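PDB 1BF6: phosphotriesterase homology protein from Escherichia coli, which hydrolyses phosphorylated glyceryl acetates and also acts on aromatic acetates and propionates, using two zinc ions per subunit. Local coordinates for residues H147-S161 and G175-K189. Numbering follows the deposited sequence.
With ZN (zinc ion), chain D; SO4 (sulfate ion), chain E.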
# COMPACT_ATOMS: atom_id res chain seq x y z
N HIS A 147 -9.84 -2.97 -13.35
CA HIS A 147 -8.47 -3.07 -13.85
C HIS A 147 -8.49 -3.47 -15.32
O HIS A 147 -7.69 -2.98 -16.11
CB HIS A 147 -7.67 -4.10 -13.05
CG HIS A 147 -6.46 -4.59 -13.78
ND1 HIS A 147 -5.34 -3.81 -13.99
CD2 HIS A 147 -6.22 -5.76 -14.41
CE1 HIS A 147 -4.47 -4.47 -14.73
NE2 HIS A 147 -4.98 -5.66 -15.00
N ASN A 148 -9.38 -4.40 -15.67
CA ASN A 148 -9.48 -4.87 -17.06
C ASN A 148 -9.93 -3.74 -17.99
O ASN A 148 -9.66 -3.77 -19.18
CB ASN A 148 -10.40 -6.10 -17.16
CG ASN A 148 -9.81 -7.34 -16.49
OD1 ASN A 148 -8.60 -7.43 -16.27
ND2 ASN A 148 -10.66 -8.29 -16.14
N GLN A 149 -10.55 -2.71 -17.44
CA GLN A 149 -11.01 -1.60 -18.26
C GLN A 149 -10.02 -0.44 -18.30
O GLN A 149 -9.83 0.18 -19.35
CB GLN A 149 -12.37 -1.08 -17.75
CG GLN A 149 -13.54 -2.04 -17.97
CD GLN A 149 -13.71 -2.44 -19.45
OE1 GLN A 149 -13.74 -1.59 -20.33
NE2 GLN A 149 -13.81 -3.74 -19.70
N THR A 150 -9.36 -0.18 -17.17
CA THR A 150 -8.44 0.96 -17.07
C THR A 150 -6.96 0.64 -17.10
O THR A 150 -6.15 1.53 -17.33
CB THR A 150 -8.70 1.77 -15.78
OG1 THR A 150 -8.38 0.95 -14.65
CG2 THR A 150 -10.17 2.22 -15.71
N GLY A 151 -6.62 -0.60 -16.79
CA GLY A 151 -5.23 -1.00 -16.76
C GLY A 151 -4.50 -0.57 -15.50
O GLY A 151 -3.34 -0.93 -15.33
N ARG A 152 -5.15 0.21 -14.62
CA ARG A 152 -4.48 0.64 -13.38
C ARG A 152 -4.23 -0.58 -12.49
O ARG A 152 -5.08 -1.48 -12.39
CB ARG A 152 -5.27 1.72 -12.64
CG ARG A 152 -5.50 3.00 -13.43
CD ARG A 152 -4.25 3.51 -14.14
NE ARG A 152 -3.16 3.82 -13.22
CZ ARG A 152 -1.87 3.63 -13.49
NH1 ARG A 152 -1.48 3.14 -14.66
NH2 ARG A 152 -0.95 3.90 -12.56
N PRO A 153 -3.05 -0.64 -11.84
CA PRO A 153 -2.73 -1.79 -10.99
C PRO A 153 -3.58 -1.94 -9.72
O PRO A 153 -4.31 -1.03 -9.32
CB PRO A 153 -1.24 -1.58 -10.69
CG PRO A 153 -1.12 -0.13 -10.64
CD PRO A 153 -1.97 0.35 -11.81
N ILE A 154 -3.54 -3.14 -9.16
CA ILE A 154 -4.27 -3.48 -7.95
C ILE A 154 -3.26 -3.70 -6.81
O ILE A 154 -2.27 -4.42 -6.97
CB ILE A 154 -5.10 -4.78 -8.18
CG1 ILE A 154 -6.20 -4.49 -9.21
CG2 ILE A 154 -5.64 -5.34 -6.86
CD1 ILE A 154 -6.88 -5.73 -9.73
N SER A 155 -3.54 -3.09 -5.66
CA SER A 155 -2.69 -3.20 -4.47
C SER A 155 -3.56 -3.72 -3.33
O SER A 155 -4.55 -3.08 -2.98
CB SER A 155 -2.09 -1.84 -4.14
OG SER A 155 -1.25 -1.92 -3.00
N THR A 156 -3.18 -4.84 -2.75
CA THR A 156 -4.00 -5.47 -1.71
C THR A 156 -3.58 -5.34 -0.24
O THR A 156 -2.49 -4.87 0.08
CB THR A 156 -4.17 -6.98 -2.01
OG1 THR A 156 -3.02 -7.69 -1.53
CG2 THR A 156 -4.34 -7.23 -3.53
N HIS A 157 -4.47 -5.80 0.65
CA HIS A 157 -4.26 -5.86 2.10
C HIS A 157 -4.46 -7.32 2.51
O HIS A 157 -5.53 -7.88 2.26
CB HIS A 157 -5.30 -5.01 2.87
CG HIS A 157 -5.44 -5.36 4.33
ND1 HIS A 157 -5.02 -4.52 5.33
CD2 HIS A 157 -6.06 -6.44 4.90
CE1 HIS A 157 -5.39 -5.08 6.47
NE2 HIS A 157 -6.02 -6.24 6.26
N THR A 158 -3.42 -7.95 3.05
CA THR A 158 -3.59 -9.30 3.56
C THR A 158 -3.60 -9.09 5.08
O THR A 158 -2.82 -8.29 5.61
CB THR A 158 -2.47 -10.32 3.17
OG1 THR A 158 -1.19 -9.87 3.65
CG2 THR A 158 -2.44 -10.56 1.67
N SER A 159 -4.55 -9.72 5.75
CA SER A 159 -4.67 -9.63 7.20
C SER A 159 -3.68 -10.59 7.85
O SER A 159 -3.81 -11.81 7.73
CB SER A 159 -6.10 -9.92 7.64
OG SER A 159 -6.92 -8.80 7.38
N PHE A 160 -2.67 -10.02 8.50
CA PHE A 160 -1.64 -10.81 9.15
C PHE A 160 -0.97 -11.80 8.20
O PHE A 160 -0.72 -12.96 8.54
CB PHE A 160 -2.18 -11.48 10.42
CG PHE A 160 -2.60 -10.47 11.45
CD1 PHE A 160 -1.64 -9.71 12.11
CD2 PHE A 160 -3.94 -10.22 11.69
CE1 PHE A 160 -2.00 -8.69 12.99
CE2 PHE A 160 -4.33 -9.20 12.56
CZ PHE A 160 -3.36 -8.44 13.22
N SER A 161 -0.70 -11.30 6.99
CA SER A 161 -0.04 -12.07 5.93
C SER A 161 -0.75 -13.34 5.49
O SER A 161 -0.09 -14.30 5.08
CB SER A 161 1.41 -12.37 6.35
OG SER A 161 2.09 -11.17 6.68
N GLY A 175 -9.28 -12.76 -15.15
CA GLY A 175 -8.52 -12.12 -16.22
C GLY A 175 -7.43 -11.12 -15.92
O GLY A 175 -6.92 -10.47 -16.85
N VAL A 176 -7.05 -10.97 -14.65
CA VAL A 176 -6.00 -10.02 -14.29
C VAL A 176 -4.60 -10.60 -14.48
O VAL A 176 -4.34 -11.73 -14.09
CB VAL A 176 -6.17 -9.53 -12.82
CG1 VAL A 176 -5.05 -8.56 -12.45
CG2 VAL A 176 -7.54 -8.87 -12.65
N ASP A 177 -3.73 -9.84 -15.16
CA ASP A 177 -2.33 -10.20 -15.38
C ASP A 177 -1.70 -9.96 -14.00
O ASP A 177 -1.63 -8.80 -13.56
CB ASP A 177 -1.70 -9.25 -16.41
CG ASP A 177 -0.25 -9.59 -16.75
OD1 ASP A 177 0.49 -10.08 -15.88
OD2 ASP A 177 0.15 -9.34 -17.91
N LEU A 178 -1.27 -11.02 -13.32
CA LEU A 178 -0.72 -10.90 -11.96
C LEU A 178 0.47 -9.98 -11.78
O LEU A 178 0.76 -9.56 -10.65
CB LEU A 178 -0.48 -12.28 -11.33
CG LEU A 178 -1.72 -13.18 -11.17
CD1 LEU A 178 -1.36 -14.46 -10.45
CD2 LEU A 178 -2.83 -12.45 -10.44
N SER A 179 1.14 -9.62 -12.88
CA SER A 179 2.28 -8.71 -12.80
C SER A 179 1.77 -7.29 -12.52
O SER A 179 2.55 -6.38 -12.26
CB SER A 179 3.10 -8.74 -14.10
OG SER A 179 2.42 -8.08 -15.16
N ARG A 180 0.45 -7.12 -12.59
CA ARG A 180 -0.17 -5.83 -12.33
C ARG A 180 -0.81 -5.78 -10.93
O ARG A 180 -1.54 -4.86 -10.59
CB ARG A 180 -1.20 -5.52 -13.43
CG ARG A 180 -0.61 -5.56 -14.85
CD ARG A 180 0.51 -4.52 -15.04
NE ARG A 180 0.02 -3.15 -14.94
CZ ARG A 180 0.58 -2.18 -14.21
NH1 ARG A 180 1.67 -2.41 -13.50
NH2 ARG A 180 -0.01 -0.99 -14.15
N VAL A 181 -0.48 -6.79 -10.11
CA VAL A 181 -0.97 -6.90 -8.74
C VAL A 181 0.22 -6.91 -7.75
O VAL A 181 1.25 -7.55 -8.00
CB VAL A 181 -1.75 -8.23 -8.55
CG1 VAL A 181 -2.22 -8.38 -7.10
CG2 VAL A 181 -2.95 -8.29 -9.50
N THR A 182 0.07 -6.20 -6.64
CA THR A 182 1.09 -6.17 -5.59
C THR A 182 0.38 -6.56 -4.28
O THR A 182 -0.64 -5.97 -3.93
CB THR A 182 1.81 -4.81 -5.51
OG1 THR A 182 2.85 -4.89 -4.53
CG2 THR A 182 0.85 -3.67 -5.15
N VAL A 183 0.88 -7.60 -3.61
CA VAL A 183 0.29 -8.12 -2.37
C VAL A 183 0.83 -7.43 -1.11
O VAL A 183 2.01 -7.55 -0.78
CB VAL A 183 0.51 -9.65 -2.26
CG1 VAL A 183 -0.14 -10.19 -1.00
CG2 VAL A 183 -0.07 -10.35 -3.49
N GLY A 184 -0.06 -6.72 -0.41
CA GLY A 184 0.33 -5.99 0.78
C GLY A 184 0.46 -6.81 2.05
O GLY A 184 -0.19 -7.85 2.20
N HIS A 185 1.30 -6.33 2.96
CA HIS A 185 1.54 -6.96 4.26
C HIS A 185 1.99 -8.41 4.24
O HIS A 185 1.43 -9.24 4.96
CB HIS A 185 0.31 -6.86 5.15
CG HIS A 185 -0.40 -5.55 5.04
ND1 HIS A 185 0.24 -4.34 4.90
CD2 HIS A 185 -1.72 -5.28 4.98
CE1 HIS A 185 -0.69 -3.41 4.75
NE2 HIS A 185 -1.87 -3.97 4.80
N CYS A 186 3.01 -8.73 3.45
CA CYS A 186 3.50 -10.11 3.41
C CYS A 186 4.53 -10.35 4.51
O CYS A 186 4.99 -11.48 4.69
CB CYS A 186 4.15 -10.41 2.06
SG CYS A 186 3.04 -10.32 0.64
N ASP A 187 4.82 -9.30 5.27
CA ASP A 187 5.84 -9.34 6.32
C ASP A 187 5.36 -9.25 7.79
O ASP A 187 5.95 -8.52 8.59
CB ASP A 187 6.87 -8.23 6.03
CG ASP A 187 6.27 -6.83 6.12
OD1 ASP A 187 5.02 -6.68 6.00
OD2 ASP A 187 7.03 -5.85 6.32
N LEU A 188 4.32 -9.99 8.14
CA LEU A 188 3.82 -9.99 9.52
C LEU A 188 4.00 -11.34 10.22
O LEU A 188 3.56 -11.54 11.35
CB LEU A 188 2.36 -9.52 9.56
CG LEU A 188 2.19 -8.01 9.36
CD1 LEU A 188 0.74 -7.64 9.07
CD2 LEU A 188 2.70 -7.29 10.58
N LYS A 189 4.71 -12.24 9.56
CA LYS A 189 5.01 -13.57 10.08
C LYS A 189 6.03 -14.23 9.14
O LYS A 189 6.33 -13.68 8.07
CB LYS A 189 3.74 -14.44 10.14
CG LYS A 189 3.18 -14.81 8.78
CD LYS A 189 2.10 -15.84 8.90
CE LYS A 189 1.42 -16.06 7.57
NZ LYS A 189 0.29 -17.01 7.71
ZN ZN D . -3.66 -2.73 4.99
S SO4 E . -2.08 -18.35 5.09
O1 SO4 E . -2.45 -18.83 6.42
O2 SO4 E . -3.32 -17.82 4.37
O3 SO4 E . -1.05 -17.18 5.15
O4 SO4 E . -1.41 -19.49 4.32
O HOH W 1 -4.24 -7.57 -16.86
O HOH W 2 -6.74 -7.89 -18.11
O HOH W 3 -2.01 -2.66 -16.87
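The imidazole of His147 sits in the notch between Val176 and Arg180: CD2 lies 3.6 Å from Val176 CG1, while CE1 rests against the Arg180 CB methylene. The ring drops into this slot because CG is anti to the backbone N (chi1 160°), and its rotation is fixed from both nitrogens, ND1 donating to Arg152 O and NE2 meeting a water that also takes the N-H of Asp177. Beyond it, Arg180 folds back on itself, bent at chi2 and chi3, and lays one guanidinium face over Pro153 CB; NH2 comes 3.3 Å from Pro153 CD, a second water joins NE to Gly151 O, and Phe289 is the main polar partner of the guanidinium. All this lies at the N-terminal end of two neighbouring barrel strands, where helix 134-150 gives way to 154-157 and a loop leads into 181-183; the strands run parallel, linked by helix 164-173 in a beta-alpha-beta unit of the TIM barrel, and His147, Asn148, Gly175, Asp177 and Arg180 bind beta-D-glucose here. The strands are stitched by a ladder in which Ile154 N donates to Arg180 O, Thr182 N to Ile154 O and Thr156 N to Thr182 O. On the helix-covered side, Val183 CG1 nudges the Thr158 methyl CG2 (3.5 Å); on the other, Thr182 CG2 nestles against Ser155 CB and OG. The backbones close up at Gly184, whose CA makes a CA-H...O contact of 3.1 Å with Thr156 O. At the C-terminal ends, His157 ND1 (2.3 Å) and His185 NE2 (2.2 Å) grip one zinc with Glu124, the edge of the His185 ring turned to the face of His157 with planes 87° apart, and with Asp208 hydrogen-bonded to His185 ND1. Past the metal, Ser161 plugs the curl of 185-188: its OG donates to His185 O and receives Leu188 N at 2.9 Å, while Leu188 CD1 leans on Phe160 CA.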